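Cupin 2, conserved barrel domain protein (Novosphingobium aromaticivorans DSM 12444, PDB 3ES1) is of unknown function but has a cupin-like beta-barrel fold and assembles as a pair of identical subunits. Local coordinates at residues I104-E109 and R146-L151. Sequence-based numbering, arbitrary orientation.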
ATOM      1  N   ILE A 104      -4.417  -3.339  -3.378  1.00 17.87           N
ATOM      2  CA  ILE A 104      -5.591  -3.399  -2.496  1.00 17.59           C
ATOM      3  C   ILE A 104      -6.832  -2.989  -3.235  1.00 17.41           C
ATOM      4  O   ILE A 104      -6.938  -1.859  -3.761  1.00 15.92           O
ATOM      5  CB  ILE A 104      -5.410  -2.554  -1.173  1.00 17.00           C
ATOM      6  CG1 ILE A 104      -4.073  -2.922  -0.466  1.00 19.09           C
ATOM      7  CG2 ILE A 104      -6.533  -2.845  -0.181  1.00 17.87           C
ATOM      8  CD1 ILE A 104      -2.902  -2.009  -0.830  1.00 20.50           C
ATOM      9  N   VAL A 105      -7.782  -3.902  -3.271  1.00 17.23           N
ATOM     10  CA  VAL A 105      -9.031  -3.636  -4.009  1.00 17.60           C
ATOM     11  C   VAL A 105      -9.950  -2.752  -3.146  1.00 17.71           C
ATOM     12  O   VAL A 105     -10.507  -3.214  -2.129  1.00 17.46           O
ATOM     13  CB  VAL A 105      -9.737  -4.936  -4.511  1.00 17.83           C
ATOM     14  CG1 VAL A 105     -10.907  -4.592  -5.428  1.00 16.89           C
ATOM     15  CG2 VAL A 105      -8.765  -5.891  -5.232  1.00 17.31           C
ATOM     16  N   LEU A 106     -10.171  -1.503  -3.578  1.00 17.40           N
ATOM     17  CA  LEU A 106     -10.891  -0.558  -2.726  1.00 18.40           C
ATOM     18  C   LEU A 106     -12.388  -0.625  -2.962  1.00 18.98           C
ATOM     19  O   LEU A 106     -13.231  -0.425  -2.061  1.00 18.40           O
ATOM     20  CB  LEU A 106     -10.385   0.893  -2.936  1.00 18.55           C
ATOM     21  CG  LEU A 106      -8.857   1.169  -2.725  1.00 19.83           C
ATOM     22  CD1 LEU A 106      -8.589   2.660  -2.716  1.00 19.49           C
ATOM     23  CD2 LEU A 106      -8.314   0.515  -1.480  1.00 20.13           C
ATOM     24  N   GLU A 107     -12.698  -0.866  -4.213  1.00 19.42           N
ATOM     25  CA  GLU A 107     -14.081  -0.835  -4.729  1.00 19.50           C
ATOM     26  C   GLU A 107     -14.204  -1.749  -5.938  1.00 19.44           C
ATOM     27  O   GLU A 107     -13.378  -1.723  -6.833  1.00 18.99           O
ATOM     28  CB  GLU A 107     -14.461   0.588  -5.140  1.00 20.52           C
ATOM     29  CG  GLU A 107     -15.656   0.698  -6.027  1.00 22.69           C
ATOM     30  CD  GLU A 107     -17.002   0.422  -5.350  1.00 29.10           C
ATOM     31  OE1 GLU A 107     -17.084   0.458  -4.092  1.00 29.39           O
ATOM     32  OE2 GLU A 107     -17.984   0.175  -6.105  1.00 29.78           O
ATOM     33  N   GLY A 108     -15.261  -2.551  -5.954  1.00 19.08           N
ATOM     34  CA  GLY A 108     -15.489  -3.487  -7.024  1.00 18.87           C
ATOM     35  C   GLY A 108     -14.643  -4.739  -6.879  1.00 19.60           C
ATOM     36  O   GLY A 108     -14.121  -5.037  -5.823  1.00 19.26           O
ATOM     37  N   GLU A 109     -14.571  -5.476  -7.972  1.00 19.68           N
ATOM     38  CA  GLU A 109     -13.704  -6.625  -8.068  1.00 19.96           C
ATOM     39  C   GLU A 109     -13.053  -6.734  -9.416  1.00 18.59           C
ATOM     40  O   GLU A 109     -13.496  -6.165 -10.422  1.00 16.45           O
ATOM     41  CB  GLU A 109     -14.410  -7.914  -7.705  1.00 20.73           C
ATOM     42  CG  GLU A 109     -15.600  -8.278  -8.532  1.00 22.86           C
ATOM     43  CD  GLU A 109     -16.338  -9.466  -7.924  1.00 28.38           C
ATOM     44  OE1 GLU A 109     -16.603  -9.468  -6.703  1.00 33.96           O
ATOM     45  OE2 GLU A 109     -16.619 -10.412  -8.648  1.00 28.32           O
ATOM     46  N   ARG A 146     -11.673  -0.005  -8.406  1.00 17.78           N
ATOM     47  CA  ARG A 146     -10.558   0.826  -7.927  1.00 17.12           C
ATOM     48  C   ARG A 146      -9.585  -0.004  -7.121  1.00 17.20           C
ATOM     49  O   ARG A 146      -9.951  -0.688  -6.174  1.00 16.55           O
ATOM     50  CB  ARG A 146     -11.046   1.996  -7.081  1.00 15.83           C
ATOM     51  CG  ARG A 146      -9.894   2.820  -6.500  1.00 15.96           C
ATOM     52  CD  ARG A 146     -10.352   4.159  -5.930  1.00 17.85           C
ATOM     53  NE  ARG A 146     -10.704   5.058  -7.019  1.00 16.95           N
ATOM     54  CZ  ARG A 146     -11.256   6.266  -6.882  1.00 15.63           C
ATOM     55  NH1 ARG A 146     -11.542   6.793  -5.685  1.00 16.27           N
ATOM     56  NH2 ARG A 146     -11.536   6.948  -7.971  1.00 13.55           N
ATOM     57  N   ILE A 147      -8.321   0.086  -7.519  1.00 17.41           N
ATOM     58  CA  ILE A 147      -7.243  -0.608  -6.829  1.00 17.48           C
ATOM     59  C   ILE A 147      -6.122   0.371  -6.480  1.00 18.21           C
ATOM     60  O   ILE A 147      -5.726   1.192  -7.277  1.00 15.46           O
ATOM     61  CB  ILE A 147      -6.644  -1.801  -7.686  1.00 18.05           C
ATOM     62  CG1 ILE A 147      -7.747  -2.751  -8.184  1.00 19.00           C
ATOM     63  CG2 ILE A 147      -5.618  -2.599  -6.850  1.00 17.98           C
ATOM     64  CD1 ILE A 147      -7.303  -3.771  -9.267  1.00 19.37           C
ATOM     65  N   ALA A 148      -5.676   0.295  -5.235  1.00 17.93           N
ATOM     66  CA  ALA A 148      -4.469   1.026  -4.795  1.00 18.31           C
ATOM     67  C   ALA A 148      -3.289   0.094  -4.951  1.00 17.60           C
ATOM     68  O   ALA A 148      -3.283  -1.042  -4.400  1.00 17.82           O
ATOM     69  CB  ALA A 148      -4.603   1.460  -3.297  1.00 18.02           C
ATOM     70  N   PHE A 149      -2.288   0.576  -5.674  1.00 16.72           N
ATOM     71  CA  PHE A 149      -1.076  -0.181  -5.924  1.00 17.29           C
ATOM     72  C   PHE A 149       0.147   0.497  -5.336  1.00 17.69           C
ATOM     73  O   PHE A 149       0.429   1.676  -5.588  1.00 18.46           O
ATOM     74  CB  PHE A 149      -0.812  -0.340  -7.428  1.00 17.62           C
ATOM     75  CG  PHE A 149      -1.727  -1.279  -8.123  1.00 18.31           C
ATOM     76  CD1 PHE A 149      -1.656  -2.638  -7.891  1.00 17.80           C
ATOM     77  CD2 PHE A 149      -2.645  -0.811  -9.032  1.00 18.32           C
ATOM     78  CE1 PHE A 149      -2.513  -3.521  -8.554  1.00 18.89           C
ATOM     79  CE2 PHE A 149      -3.497  -1.703  -9.726  1.00 20.48           C
ATOM     80  CZ  PHE A 149      -3.436  -3.041  -9.486  1.00 19.37           C
ATOM     81  N   ILE A 150       0.901  -0.302  -4.596  1.00 17.37           N
ATOM     82  CA  ILE A 150       2.209   0.079  -4.095  1.00 16.97           C
ATOM     83  C   ILE A 150       3.304  -0.800  -4.711  1.00 17.75           C
ATOM     84  O   ILE A 150       3.348  -2.002  -4.502  1.00 18.11           O
ATOM     85  CB  ILE A 150       2.289  -0.003  -2.555  1.00 15.48           C
ATOM     86  CG1 ILE A 150       1.227   0.883  -1.872  1.00 15.29           C
ATOM     87  CG2 ILE A 150       3.693   0.440  -2.049  1.00 15.75           C
ATOM     88  CD1 ILE A 150      -0.209   0.308  -1.784  1.00 15.64           C
ATOM     89  N   LEU A 151       4.209  -0.172  -5.448  1.00 17.82           N
ATOM     90  CA  LEU A 151       5.233  -0.901  -6.164  1.00 17.78           C
ATOM     91  C   LEU A 151       6.584  -0.595  -5.552  1.00 18.62           C
ATOM     92  O   LEU A 151       6.976   0.545  -5.425  1.00 18.96           O
ATOM     93  CB  LEU A 151       5.209  -0.579  -7.695  1.00 17.39           C
ATOM     94  CG  LEU A 151       3.868  -0.813  -8.439  1.00 18.35           C
ATOM     95  CD1 LEU A 151       2.935   0.435  -8.409  1.00 16.71           C
ATOM     96  CD2 LEU A 151       4.090  -1.263  -9.898  1.00 18.57           C
TER
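R146 pairs with two residues at once across antiparallel strands: its O receives the amides of L106, at 2.7 Å from N, and, more weakly, E107, at 3.4 Å from N, and R146 N returns a bond to E107 O at 2.9 Å. Beyond this point the pairing is regular, with I104 and A148 exchanging two backbone bonds; A148, with only a methyl, leaves room beside it for the leucine. L106 is the extra residue, and its backbone, turned to phi/psi -89/-35°, directs the side chain toward strand 145-153. Followed outward, L106 CB sits 3.6 Å from R146 O. CG, anti to the carbonyl carbon (chi1 -56°), comes 4.1 Å from A148 N, and CD1 ends against R146 CD at 4.0 Å and near the methyl of A148. L106 also packs on L106 of the second subunit. An alanine in place of L106 would probably leave the R146 methylenes and A148 CB without their apolar cover and open a gap toward that subunit. Arginine suits its place because its extended CB-CG-CD part crosses the leucine at a slant, while the bend at chi3 carries the guanidinium away to a salt bridge with D85. On the same face, I104 CD1 meets I150 CD1 at 3.7 Å, and these isoleucines also pack on L106 and I150 of the second subunit. On the opposite face V105 and I147, beta-branched residues suited to a strand, form a non-hydrogen-bonded pair; I147 CG2 lies 3.4 Å from I104 O and above the F149 ring, near its rim. This is a classic beta bulge, here between neighbouring strands of a cupin beta-barrel.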